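Local coordinates for protein SusD homolog (Bacteroides thetaiotaomicron VPI-5482, PDB 3IHV) that probably binds glycans at the cell surface as an outer-membrane lipoprotein of the SusD family, serving nutrient uptake, at residues I43-E55 and A299-D311. Sequence-based numbering, arbitrary orientation.
Sequences ILFNLGTDISQVE and AANVKVVHTFVLD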
loop_
_atom_site.group_PDB
_atom_site.type_symbol
_atom_site.label_atom_id
_atom_site.label_comp_id
_atom_site.label_asym_id
_atom_site.label_seq_id
_atom_site.Cartn_x
_atom_site.Cartn_y
_atom_site.Cartn_z
ATOM N N ILE A 43 7.077 0.178 0.424
ATOM C CA ILE A 43 7.795 -0.443 1.536
ATOM C C ILE A 43 8.358 0.501 2.584
ATOM O O ILE A 43 7.982 0.424 3.740
ATOM C CB ILE A 43 8.983 -1.300 0.970
ATOM C CG1 ILE A 43 8.477 -2.416 0.048
ATOM C CG2 ILE A 43 9.878 -1.861 2.112
ATOM C CD1 ILE A 43 9.603 -3.082 -0.779
ATOM N N LEU A 44 9.194 1.425 2.150
ATOM C CA LEU A 44 10.042 2.178 3.069
ATOM C C LEU A 44 9.312 3.093 4.020
ATOM O O LEU A 44 9.699 3.184 5.175
ATOM C CB LEU A 44 11.119 2.989 2.309
ATOM C CG LEU A 44 12.253 3.628 3.102
ATOM C CD1 LEU A 44 13.115 2.570 3.862
ATOM C CD2 LEU A 44 13.115 4.511 2.155
ATOM N N PHE A 45 8.267 3.755 3.547
ATOM C CA PHE A 45 7.571 4.736 4.374
ATOM C C PHE A 45 6.484 4.123 5.240
ATOM O O PHE A 45 5.774 4.872 5.925
ATOM C CB PHE A 45 6.911 5.821 3.509
ATOM C CG PHE A 45 7.865 6.650 2.662
ATOM C CD1 PHE A 45 9.258 6.621 2.819
ATOM C CD2 PHE A 45 7.336 7.614 1.813
ATOM C CE1 PHE A 45 10.066 7.446 2.045
ATOM C CE2 PHE A 45 8.168 8.428 1.069
ATOM C CZ PHE A 45 9.530 8.321 1.193
ATOM N N ASN A 46 6.366 2.797 5.246
ATOM C CA ASN A 46 5.281 2.113 5.937
ATOM C C ASN A 46 5.756 1.252 7.092
ATOM O O ASN A 46 5.005 0.422 7.581
ATOM C CB ASN A 46 4.565 1.244 4.908
ATOM C CG ASN A 46 3.949 2.081 3.798
ATOM O OD1 ASN A 46 3.436 3.144 4.067
ATOM N ND2 ASN A 46 3.988 1.591 2.550
ATOM N N LEU A 47 6.999 1.435 7.488
ATOM C CA LEU A 47 7.566 0.652 8.568
ATOM C C LEU A 47 7.450 1.324 9.913
ATOM O O LEU A 47 7.149 2.528 10.033
ATOM C CB LEU A 47 9.021 0.343 8.235
ATOM C CG LEU A 47 9.215 -0.601 7.065
ATOM C CD1 LEU A 47 10.666 -0.502 6.593
ATOM C CD2 LEU A 47 8.852 -2.049 7.437
ATOM N N GLY A 48 7.664 0.541 10.963
ATOM C CA GLY A 48 7.691 1.092 12.321
ATOM C C GLY A 48 6.351 1.124 12.984
ATOM O O GLY A 48 5.854 2.186 13.399
ATOM N N THR A 49 5.755 -0.056 13.096
ATOM C CA THR A 49 4.424 -0.209 13.684
ATOM C C THR A 49 4.413 -1.384 14.674
ATOM O O THR A 49 5.469 -1.814 15.171
ATOM C CB THR A 49 3.381 -0.508 12.562
ATOM O OG1 THR A 49 3.655 -1.780 11.972
ATOM C CG2 THR A 49 3.455 0.574 11.462
ATOM N N ASP A 50 3.207 -1.878 15.000
ATOM C CA ASP A 50 3.071 -3.067 15.816
ATOM C C ASP A 50 3.349 -4.362 15.071
ATOM O O ASP A 50 3.479 -5.403 15.714
ATOM C CB ASP A 50 1.716 -3.131 16.507
ATOM C CG ASP A 50 0.523 -2.961 15.564
ATOM O OD1 ASP A 50 0.663 -2.407 14.429
ATOM O OD2 ASP A 50 -0.595 -3.350 16.003
ATOM N N ILE A 51 3.431 -4.313 13.745
ATOM C CA ILE A 51 3.651 -5.523 12.967
ATOM C C ILE A 51 4.987 -5.611 12.260
ATOM O O ILE A 51 5.458 -6.714 12.044
ATOM C CB ILE A 51 2.465 -5.779 11.960
ATOM C CG1 ILE A 51 2.495 -4.886 10.740
ATOM C CG2 ILE A 51 1.122 -5.691 12.714
ATOM C CD1 ILE A 51 1.446 -5.216 9.638
ATOM N N SER A 52 5.615 -4.466 11.914
ATOM C CA SER A 52 6.864 -4.528 11.217
ATOM C C SER A 52 7.772 -3.359 11.525
ATOM O O SER A 52 7.325 -2.280 11.976
ATOM C CB SER A 52 6.649 -4.664 9.695
ATOM O OG SER A 52 6.220 -3.466 9.142
ATOM N N GLN A 53 9.047 -3.591 11.239
ATOM C CA GLN A 53 10.077 -2.589 11.446
ATOM C C GLN A 53 11.243 -2.899 10.545
ATOM O O GLN A 53 11.391 -4.026 10.012
ATOM C CB GLN A 53 10.548 -2.589 12.921
ATOM C CG GLN A 53 11.189 -3.908 13.407
ATOM C CD GLN A 53 11.777 -3.817 14.802
ATOM O OE1 GLN A 53 12.176 -2.744 15.238
ATOM N NE2 GLN A 53 11.886 -4.963 15.492
ATOM N N VAL A 54 12.120 -1.919 10.408
ATOM C CA VAL A 54 13.321 -2.139 9.630
ATOM C C VAL A 54 14.309 -3.037 10.422
ATOM O O VAL A 54 14.301 -3.051 11.640
ATOM C CB VAL A 54 13.977 -0.818 9.241
ATOM C CG1 VAL A 54 14.658 -0.131 10.473
ATOM C CG2 VAL A 54 14.980 -1.055 8.129
ATOM N N GLU A 55 15.146 -3.780 9.702
ATOM C CA GLU A 55 16.172 -4.625 10.279
ATOM C C GLU A 55 17.156 -3.824 11.145
ATOM O O GLU A 55 17.405 -2.647 10.889
ATOM C CB GLU A 55 16.977 -5.286 9.135
ATOM C CG GLU A 55 18.074 -6.252 9.550
ATOM C CD GLU A 55 19.378 -5.621 10.001
ATOM O OE1 GLU A 55 19.700 -4.450 9.646
ATOM O OE2 GLU A 55 20.094 -6.350 10.733
ATOM N N ALA A 299 17.606 -8.774 0.039
ATOM C CA ALA A 299 18.118 -8.132 1.272
ATOM C C ALA A 299 17.192 -8.395 2.459
ATOM O O ALA A 299 17.653 -8.599 3.597
ATOM C CB ALA A 299 18.335 -6.600 1.057
ATOM N N ALA A 300 15.887 -8.360 2.203
ATOM C CA ALA A 300 14.898 -8.732 3.234
ATOM C C ALA A 300 15.048 -7.936 4.518
ATOM O O ALA A 300 15.237 -8.495 5.588
ATOM C CB ALA A 300 14.971 -10.265 3.525
ATOM N N ASN A 301 15.014 -6.630 4.370
ATOM C CA ASN A 301 15.185 -5.698 5.466
ATOM C C ASN A 301 13.911 -5.368 6.248
ATOM O O ASN A 301 13.967 -4.636 7.270
ATOM C CB ASN A 301 15.840 -4.402 4.939
ATOM C CG ASN A 301 17.239 -4.628 4.471
ATOM O OD1 ASN A 301 17.981 -5.360 5.106
ATOM N ND2 ASN A 301 17.633 -3.947 3.401
ATOM N N VAL A 302 12.761 -5.871 5.795
ATOM C CA VAL A 302 11.514 -5.672 6.522
ATOM C C VAL A 302 11.399 -6.859 7.482
ATOM O O VAL A 302 11.334 -8.022 7.054
ATOM C CB VAL A 302 10.273 -5.638 5.596
ATOM C CG1 VAL A 302 8.988 -5.629 6.476
ATOM C CG2 VAL A 302 10.369 -4.400 4.633
ATOM N N LYS A 303 11.413 -6.554 8.774
ATOM C CA LYS A 303 11.374 -7.564 9.789
ATOM C C LYS A 303 10.042 -7.505 10.522
ATOM O O LYS A 303 9.443 -6.443 10.648
ATOM C CB LYS A 303 12.543 -7.367 10.772
ATOM C CG LYS A 303 13.898 -7.424 10.134
ATOM C CD LYS A 303 14.076 -8.707 9.294
ATOM C CE LYS A 303 15.524 -8.957 8.923
ATOM N NZ LYS A 303 15.595 -10.206 8.057
ATOM N N VAL A 304 9.584 -8.660 10.974
ATOM C CA VAL A 304 8.289 -8.767 11.634
ATOM C C VAL A 304 8.420 -8.601 13.138
ATOM O O VAL A 304 9.268 -9.249 13.779
ATOM C CB VAL A 304 7.604 -10.133 11.337
ATOM C CG1 VAL A 304 6.231 -10.231 12.065
ATOM C CG2 VAL A 304 7.480 -10.361 9.828
ATOM N N VAL A 305 7.573 -7.748 13.719
ATOM C CA VAL A 305 7.604 -7.545 15.165
ATOM C C VAL A 305 7.156 -8.836 15.839
ATOM O O VAL A 305 6.059 -9.330 15.563
ATOM C CB VAL A 305 6.778 -6.323 15.559
ATOM C CG1 VAL A 305 6.676 -6.170 17.099
ATOM C CG2 VAL A 305 7.380 -5.014 14.913
ATOM N N HIS A 306 7.969 -9.394 16.737
ATOM C CA HIS A 306 7.641 -10.738 17.230
ATOM C C HIS A 306 6.355 -10.851 18.056
ATOM O O HIS A 306 5.689 -11.883 18.025
ATOM C CB HIS A 306 8.788 -11.425 17.947
ATOM C CG HIS A 306 8.643 -12.906 17.928
ATOM N ND1 HIS A 306 8.712 -13.624 16.754
ATOM C CD2 HIS A 306 8.344 -13.793 18.906
ATOM C CE1 HIS A 306 8.526 -14.906 17.027
ATOM N NE2 HIS A 306 8.304 -15.035 18.326
ATOM N N THR A 307 5.993 -9.789 18.775
ATOM C CA THR A 307 4.743 -9.804 19.515
ATOM C C THR A 307 3.514 -9.989 18.588
ATOM O O THR A 307 2.507 -10.587 18.994
ATOM C CB THR A 307 4.632 -8.595 20.387
ATOM O OG1 THR A 307 5.041 -7.444 19.655
ATOM C CG2 THR A 307 5.575 -8.743 21.654
ATOM N N PHE A 308 3.592 -9.494 17.358
ATOM C CA PHE A 308 2.551 -9.736 16.362
ATOM C C PHE A 308 2.467 -11.235 16.072
ATOM O O PHE A 308 1.363 -11.829 16.047
ATOM C CB PHE A 308 2.840 -8.916 15.099
ATOM C CG PHE A 308 1.843 -9.118 13.973
ATOM C CD1 PHE A 308 0.487 -8.982 14.191
ATOM C CD2 PHE A 308 2.278 -9.369 12.660
ATOM C CE1 PHE A 308 -0.404 -9.119 13.161
ATOM C CE2 PHE A 308 1.373 -9.511 11.642
ATOM C CZ PHE A 308 0.043 -9.397 11.900
ATOM N N VAL A 309 3.636 -11.843 15.838
ATOM C CA VAL A 309 3.727 -13.283 15.648
ATOM C C VAL A 309 3.088 -14.024 16.816
ATOM O O VAL A 309 2.286 -14.953 16.595
ATOM C CB VAL A 309 5.177 -13.794 15.460
ATOM C CG1 VAL A 309 5.206 -15.355 15.419
ATOM C CG2 VAL A 309 5.841 -13.171 14.244
ATOM N N LEU A 310 3.445 -13.649 18.048
ATOM C CA LEU A 310 2.884 -14.341 19.211
ATOM C C LEU A 310 1.348 -14.233 19.253
ATOM O O LEU A 310 0.671 -15.245 19.522
ATOM C CB LEU A 310 3.540 -13.854 20.502
ATOM C CG LEU A 310 5.045 -14.120 20.605
ATOM C CD1 LEU A 310 5.620 -13.477 21.891
ATOM C CD2 LEU A 310 5.426 -15.610 20.555
ATOM N N ASP A 311 0.803 -13.033 19.014
ATOM C CA ASP A 311 -0.660 -12.851 19.017
ATOM C C ASP A 311 -1.288 -13.748 17.976
ATOM O O ASP A 311 -2.221 -14.485 18.259
ATOM C CB ASP A 311 -1.089 -11.429 18.701
ATOM C CG ASP A 311 -0.818 -10.481 19.821
ATOM O OD1 ASP A 311 -0.570 -10.958 20.953
ATOM O OD2 ASP A 311 -0.806 -9.261 19.544
HETATM O O HOH W 1 2.892 -6.255 18.301
HETATM O O HOH W 2 11.616 -7.829 14.429
#
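F308 swings its ring out with CG opposite the backbone N (chi1 178°), while I51 turns CG2 away from its own carbonyl carbon, which sets that methyl over the middle of the ring. The CH-pi contact is nearly perpendicular: I51 CG2 lies 3.6 Å from the F308 ring centroid, 7° off the normal, and I51 CB rests on CD2 of the same face. A leucine here has no ring face to offer, and I51 CG2 would probably be left without its CH-pi partner, with a gap opened beside it. V305 wedges CB against D50 O (3.4 Å) and CG2 against S52 N, and V305 N donates to I51 O (2.9 Å) from well above the carbonyl plane. Q53 and K303 form the antiparallel hydrogen-bonded pair, K303 N to Q53 O 2.8 Å and Q53 N to K303 O 2.9 Å. K303 then runs alongside E55, K303 CE to E55 CG 3.8 Å, but K303 NZ hydrogen-bonds to A300 O and N365 O, whereas E55 OE1 salt-bridges R63. V302 meets I43 and L47 through its two methyls. The two-stranded sheet joins strand 52-54, after helix 40-44, to strand 302-304, which leads through N-cap V305 into helix 306-313; helix 448-463 packs against I51 and F308, helix 479-493 against D50 and V305.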